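Local coordinates for protein 4-oxalocrotonate decarboxylase NahK (PDB 5D2K) that catalyses the metal-assisted decarboxylation of (3E)-2-oxohex-3-enedioate to 2-oxopent-4-enoate and carbon dioxide, a step in the breakdown of naphthalene, at residues K107-K112 and V148-Y153; F95-G100 and S170-T175. The protein carries 1 engineered substitution. All coordinates share one frame; numbering follows the deposited sequence. Where two conformers were deposited one is given.

Contact 1. Residues K107-K112 and V148-Y153; sequences KLIHPK and VIDSRY. With OOG (2-oxoadipic acid), chain D.
Asp150 reaches the 107-112 loop with its CG anti to its own backbone N (chi1 -167°), while His110 places CG between its N and carbonyl carbon. The Asp150 carboxylate receives two consecutive amides: Ile109 N donates to OD2 at 2.7 Å and His110 N to OD1, also at 2.7 Å. Both arrive on the syn side, the second on the syn lone pair, and N-H...O angles of 172° and 164° show nearly straight bonds. The His110 ring, whose plane is almost perpendicular to this carboxylate, donates from NE2 to Ser151 O (2.6 Å). Tyr153 O lies at the ring edge, 3.2 Å from His110 CE1, and Ile109 CG2 sits over the centre of one ring face. Further out, Ile109 CD1 packs on CG of Arg152, a residue whose guanidinium forms a salt bridge with Asp166 and a hydrogen bond to Ser170 O. On the other side of Asp150, at Ile149, lies the end of the antiparallel pairing of strands 112-121 and 139-149, with Lys112 and Ile149 as a hydrogen-bonded pair: Lys112 N to Ile149 O is 2.9 Å and the return bond from Ile149 N to Lys112 O 2.8 Å. Beside it, Pro111 CB meets Val148 CG1 at 3.8 Å. Ile149 faces the substrate pocket, with CD1 3.6 Å from O2 of the bound 2-oxoadipic acid. An alanine in place of Asp150 would probably leave the amides of Ile109 and His110 without their acceptors and let the loop shift. Two amide donors on one buried carboxylate would be expected to stabilise its negative charge; carboxylate and imidazole, by bonding to backbone groups, join the 107-112 loop to the end of strand 139-149, whose Ile149 lines the pocket.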
loop_
_atom_site.group_PDB
_atom_site.type_symbol
_atom_site.label_atom_id
_atom_site.label_comp_id
_atom_site.label_asym_id
_atom_site.label_seq_id
_atom_site.Cartn_x
_atom_site.Cartn_y
_atom_site.Cartn_z
ATOM N N LYS A 107 -3.383 18.335 -2.299
ATOM C CA LYS A 107 -2.253 17.626 -2.887
ATOM C C LYS A 107 -2.675 16.248 -3.384
ATOM O O LYS A 107 -1.836 15.439 -3.792
ATOM C CB LYS A 107 -1.122 17.491 -1.864
ATOM C CG LYS A 107 -0.618 18.821 -1.327
ATOM C CD LYS A 107 0.623 18.636 -0.468
ATOM C CE LYS A 107 1.290 19.973 -0.173
ATOM N NZ LYS A 107 1.775 20.637 -1.424
ATOM N N LEU A 108 -3.977 15.988 -3.325
ATOM C CA LEU A 108 -4.541 14.690 -3.670
ATOM C C LEU A 108 -5.612 14.836 -4.747
ATOM O O LEU A 108 -6.208 15.906 -4.906
ATOM C CB LEU A 108 -5.118 14.022 -2.418
ATOM C CG LEU A 108 -4.135 13.896 -1.254
ATOM C CD1 LEU A 108 -4.811 13.197 -0.074
ATOM C CD2 LEU A 108 -2.865 13.135 -1.680
ATOM N N ILE A 109 -5.854 13.760 -5.484
ATOM C CA ILE A 109 -6.732 13.804 -6.652
ATOM C C ILE A 109 -8.153 13.375 -6.299
ATOM O O ILE A 109 -9.115 14.131 -6.502
ATOM C CB ILE A 109 -6.179 12.909 -7.775
ATOM C CG1 ILE A 109 -4.802 13.413 -8.221
ATOM C CG2 ILE A 109 -7.136 12.879 -8.961
ATOM C CD1 ILE A 109 -3.970 12.370 -8.948
ATOM N N HIS A 110 -8.287 12.162 -5.766
ATOM C CA HIS A 110 -9.583 11.617 -5.352
ATOM C C HIS A 110 -9.348 10.525 -4.307
ATOM O O HIS A 110 -9.563 9.330 -4.570
ATOM C CB HIS A 110 -10.384 11.072 -6.552
ATOM C CG HIS A 110 -9.567 10.311 -7.558
ATOM N ND1 HIS A 110 -9.954 10.181 -8.877
ATOM C CD2 HIS A 110 -8.398 9.631 -7.445
ATOM C CE1 HIS A 110 -9.061 9.460 -9.531
ATOM N NE2 HIS A 110 -8.104 9.120 -8.685
ATOM N N PRO A 111 -8.899 10.934 -3.115
ATOM C CA PRO A 111 -8.367 9.994 -2.125
ATOM C C PRO A 111 -9.409 9.160 -1.392
ATOM O O PRO A 111 -10.559 9.573 -1.209
ATOM C CB PRO A 111 -7.649 10.913 -1.131
ATOM C CG PRO A 111 -8.430 12.191 -1.200
ATOM C CD PRO A 111 -8.754 12.331 -2.665
ATOM N N LYS A 112 -8.966 7.969 -0.996
ATOM C CA LYS A 112 -9.742 7.047 -0.177
ATOM C C LYS A 112 -8.862 6.553 0.959
ATOM O O LYS A 112 -7.638 6.527 0.816
ATOM C CB LYS A 112 -10.226 5.838 -0.981
ATOM C CG LYS A 112 -11.079 6.137 -2.199
ATOM C CD LYS A 112 -11.469 4.821 -2.870
ATOM C CE LYS A 112 -12.145 5.050 -4.213
ATOM N NZ LYS A 112 -13.418 5.797 -4.062
ATOM N N VAL A 148 -3.831 6.120 2.881
ATOM C CA VAL A 148 -4.573 6.964 1.951
ATOM C C VAL A 148 -4.143 6.550 0.560
ATOM O O VAL A 148 -2.970 6.721 0.207
ATOM C CB VAL A 148 -4.314 8.462 2.164
ATOM C CG1 VAL A 148 -5.222 9.284 1.229
ATOM C CG2 VAL A 148 -4.555 8.848 3.619
ATOM N N ILE A 149 -5.066 5.983 -0.215
ATOM C CA ILE A 149 -4.750 5.638 -1.598
ATOM C C ILE A 149 -5.368 6.652 -2.536
ATOM O O ILE A 149 -6.373 7.288 -2.211
ATOM C CB ILE A 149 -5.214 4.222 -1.982
ATOM C CG1 ILE A 149 -6.696 4.026 -1.669
ATOM C CG2 ILE A 149 -4.324 3.168 -1.307
ATOM C CD1 ILE A 149 -7.272 2.734 -2.275
ATOM N N ASP A 150 -4.739 6.821 -3.688
ATOM C CA ASP A 150 -5.124 7.896 -4.595
ATOM C C ASP A 150 -4.609 7.576 -5.986
ATOM O O ASP A 150 -3.564 8.078 -6.413
ATOM C CB ASP A 150 -4.571 9.236 -4.079
ATOM C CG ASP A 150 -5.180 10.436 -4.774
ATOM O OD1 ASP A 150 -6.360 10.362 -5.155
ATOM O OD2 ASP A 150 -4.479 11.459 -4.931
ATOM N N SER A 151 -5.334 6.719 -6.700
ATOM C CA SER A 151 -4.912 6.328 -8.040
ATOM C C SER A 151 -4.777 7.543 -8.937
ATOM O O SER A 151 -5.639 8.421 -8.926
ATOM C CB SER A 151 -5.913 5.349 -8.651
ATOM O OG SER A 151 -5.552 5.030 -9.993
ATOM N N ARG A 152 -3.700 7.593 -9.708
ATOM C CA ARG A 152 -3.535 8.693 -10.649
ATOM C C ARG A 152 -4.362 8.470 -11.927
ATOM O O ARG A 152 -4.345 9.308 -12.817
ATOM C CB ARG A 152 -2.045 8.899 -10.975
ATOM C CG ARG A 152 -1.339 9.906 -10.033
ATOM C CD ARG A 152 -1.457 9.531 -8.534
ATOM N NE ARG A 152 -0.780 8.266 -8.247
ATOM C CZ ARG A 152 -0.343 7.894 -7.044
ATOM N NH1 ARG A 152 0.259 6.709 -6.906
ATOM N NH2 ARG A 152 -0.483 8.691 -5.983
ATOM N N TYR A 153 -5.100 7.365 -12.012
ATOM C CA TYR A 153 -5.955 7.136 -13.179
ATOM C C TYR A 153 -7.354 7.658 -12.938
ATOM O O TYR A 153 -7.869 7.581 -11.826
ATOM C CB TYR A 153 -5.983 5.649 -13.547
ATOM C CG TYR A 153 -4.598 5.141 -13.839
ATOM C CD1 TYR A 153 -3.871 5.632 -14.915
ATOM C CD2 TYR A 153 -4.005 4.201 -13.011
ATOM C CE1 TYR A 153 -2.587 5.185 -15.170
ATOM C CE2 TYR A 153 -2.728 3.749 -13.247
ATOM C CZ TYR A 153 -2.024 4.242 -14.329
ATOM O OH TYR A 153 -0.757 3.770 -14.546
HETATM C C2 OOG D . -4.649 -0.218 -5.248
HETATM C C3 OOG D . -4.103 -0.185 -3.831
HETATM C C4 OOG D . -4.436 -1.466 -3.095
HETATM C C6 OOG D . -4.760 -2.323 -0.653
HETATM O O4 OOG D . -4.490 -2.227 0.567
HETATM O O3 OOG D . -5.569 -3.192 -1.066
HETATM C C5 OOG D . -4.112 -1.364 -1.622
HETATM C C1 OOG D . -5.989 0.489 -5.305
HETATM O O1 OOG D . -6.138 1.535 -6.001
HETATM O O2 OOG D . -6.960 0.019 -4.656
HETATM O O5 OOG D . -3.344 -0.541 -1.173
#

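Contact 2. Residues F95-G100 and S170-T175; sequences FSVPDG and STRFIT
This is a parallel beta pairing in which the short strand 96-97 lies along strand 170-175 within the large mixed sheet of the FAH-type fold. The bridges Ser96-Phe173 and Val97-Ile174 set the register, and the directions of residues 95-99 and 170-175 differ by 25°. Phe173 uses both its N and its O toward 95-100: its N donates to Phe95 O (2.9 Å) from well above the carbonyl plane, whereas its O accepts from Val97 N at 2.9 Å, nearly in line with the C=O. On the face carrying Ser96 and Phe173, Phe173 CG lies between the backbone N and the carbonyl carbon (chi1 68°), and Ser96 CA sits over one face of the ring as a CH-pi contact, 4.1 Å from the centroid. On the face with Val97 and Ile174 the two side chains make an apolar contact, lying side by side, with CB of Val97 meeting CG1 of Ile174 at 3.7 Å. At the start of the pairing the Phe95 ring lies against the Thr171 backbone and touches Ser170 CB with CE2. Toward Thr175 direct bonding gives way to water: one molecule donates to Val97 O at 2.7 Å and accepts from Thr175 N at 3.1 Å.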
loop_
_atom_site.group_PDB
_atom_site.type_symbol
_atom_site.label_atom_id
_atom_site.label_comp_id
_atom_site.label_asym_id
_atom_site.label_seq_id
_atom_site.Cartn_x
_atom_site.Cartn_y
_atom_site.Cartn_z
ATOM N N PHE A 95 5.307 10.420 2.339
ATOM C CA PHE A 95 3.966 9.811 2.441
ATOM C C PHE A 95 3.472 9.788 3.884
ATOM O O PHE A 95 2.263 9.683 4.126
ATOM C CB PHE A 95 3.937 8.352 1.938
ATOM C CG PHE A 95 4.142 8.158 0.447
ATOM C CD1 PHE A 95 4.447 9.209 -0.416
ATOM C CD2 PHE A 95 4.005 6.876 -0.084
ATOM C CE1 PHE A 95 4.621 8.972 -1.786
ATOM C CE2 PHE A 95 4.192 6.635 -1.447
ATOM C CZ PHE A 95 4.498 7.680 -2.294
ATOM N N SER A 96 4.397 9.826 4.850
ATOM C CA SER A 96 4.048 9.586 6.252
ATOM C C SER A 96 3.274 10.743 6.896
ATOM O O SER A 96 3.584 11.916 6.679
ATOM C CB SER A 96 5.322 9.290 7.055
ATOM O OG SER A 96 6.185 10.423 7.082
ATOM N N VAL A 97 2.273 10.376 7.697
ATOM C CA VAL A 97 1.411 11.305 8.430
ATOM C C VAL A 97 1.360 10.835 9.886
ATOM O O VAL A 97 1.220 9.642 10.143
ATOM C CB VAL A 97 -0.024 11.331 7.825
ATOM C CG1 VAL A 97 -0.956 12.289 8.575
ATOM C CG2 VAL A 97 0.024 11.675 6.336
ATOM N N PRO A 98 1.491 11.768 10.843
ATOM C CA PRO A 98 1.454 11.378 12.253
ATOM C C PRO A 98 0.026 11.101 12.737
ATOM O O PRO A 98 -0.911 11.692 12.195
ATOM C CB PRO A 98 2.042 12.605 12.958
ATOM C CG PRO A 98 1.602 13.735 12.124
ATOM C CD PRO A 98 1.664 13.223 10.681
ATOM N N ASP A 99 -0.118 10.217 13.721
ATOM C CA ASP A 99 -1.410 9.959 14.369
ATOM C C ASP A 99 -2.042 11.296 14.768
ATOM O O ASP A 99 -1.383 12.147 15.373
ATOM C CB ASP A 99 -1.205 9.058 15.594
ATOM C CG ASP A 99 -2.497 8.435 16.118
ATOM O OD1 ASP A 99 -3.566 8.643 15.520
ATOM O OD2 ASP A 99 -2.425 7.706 17.134
ATOM N N GLY A 100 -3.303 11.481 14.391
ATOM C CA GLY A 100 -4.036 12.695 14.702
ATOM C C GLY A 100 -3.723 13.851 13.781
ATOM O O GLY A 100 -4.225 14.962 13.986
ATOM N N SER A 170 -0.279 4.397 -4.201
ATOM C CA SER A 170 0.197 4.875 -2.908
ATOM C C SER A 170 0.320 6.393 -2.873
ATOM O O SER A 170 0.688 7.018 -3.876
ATOM C CB SER A 170 1.553 4.251 -2.584
ATOM O OG SER A 170 1.492 2.833 -2.616
ATOM N N THR A 171 0.051 6.993 -1.715
ATOM C CA THR A 171 0.280 8.432 -1.590
ATOM C C THR A 171 0.477 8.925 -0.141
ATOM O O THR A 171 1.323 9.794 0.081
ATOM C CB THR A 171 -0.872 9.236 -2.293
ATOM O OG1 THR A 171 -0.375 10.506 -2.734
ATOM C CG2 THR A 171 -2.103 9.439 -1.396
ATOM N N ARG A 172 -0.268 8.383 0.833
ATOM C CA ARG A 172 -0.036 8.715 2.245
ATOM C C ARG A 172 -0.281 7.502 3.116
ATOM O O ARG A 172 -1.005 6.593 2.718
ATOM C CB ARG A 172 -0.955 9.839 2.751
ATOM C CG ARG A 172 -0.901 11.165 1.969
ATOM C CD ARG A 172 0.345 11.989 2.287
ATOM N NE ARG A 172 0.295 13.278 1.582
ATOM C CZ ARG A 172 0.793 13.494 0.369
ATOM N NH1 ARG A 172 1.403 12.520 -0.300
ATOM N NH2 ARG A 172 0.674 14.699 -0.185
ATOM N N PHE A 173 0.313 7.499 4.305
ATOM C CA PHE A 173 -0.058 6.506 5.308
ATOM C C PHE A 173 0.063 7.125 6.691
ATOM O O PHE A 173 0.919 7.975 6.937
ATOM C CB PHE A 173 0.791 5.226 5.180
ATOM C CG PHE A 173 2.247 5.398 5.525
ATOM C CD1 PHE A 173 3.173 5.804 4.563
ATOM C CD2 PHE A 173 2.703 5.133 6.811
ATOM C CE1 PHE A 173 4.518 5.954 4.892
ATOM C CE2 PHE A 173 4.040 5.279 7.144
ATOM C CZ PHE A 173 4.954 5.689 6.190
ATOM N N ILE A 174 -0.829 6.695 7.580
ATOM C CA ILE A 174 -0.937 7.243 8.934
ATOM C C ILE A 174 -0.750 6.129 9.963
ATOM O O ILE A 174 -1.562 5.208 10.023
ATOM C CB ILE A 174 -2.322 7.906 9.175
ATOM C CG1 ILE A 174 -2.725 8.805 8.001
ATOM C CG2 ILE A 174 -2.332 8.670 10.502
ATOM C CD1 ILE A 174 -4.240 8.875 7.742
ATOM N N THR A 175 0.303 6.199 10.771
ATOM C CA THR A 175 0.506 5.195 11.817
ATOM C C THR A 175 -0.046 5.716 13.135
ATOM O O THR A 175 -0.094 6.933 13.367
ATOM C CB THR A 175 1.991 4.821 12.007
ATOM O OG1 THR A 175 2.738 5.979 12.397
ATOM C CG2 THR A 175 2.577 4.227 10.725
HETATM O O HOH W 1 2.892 7.597 9.718
HETATM O O HOH W 2 2.271 8.446 14.292
#

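How the contacts relate
Both contacts reach the same mixed sheet, since strand 139-149 of contact 1 runs antiparallel beside strand 170-175 of contact 2. Val148 N lies 2.9 Å from Arg172 O, a probable hydrogen bond, and Thr171 CG2 packs against Asp150 CB at 3.7 Å. Contact 1, largely loop, is buried, with no exposed residue among those touching; contact 2 is only partly buried, being exposed at Ser96, Pro98 and Asp99. Both have main-chain strand bonds and apolar packing, but contact 1 adds side-chain bonds to backbone groups, whereas contact 2 becomes water-bridged near its exposed end. Ile149 lines the pocket, whereas the Ser170 side chain stands about 6 Å from the bound 2-oxoadipic acid.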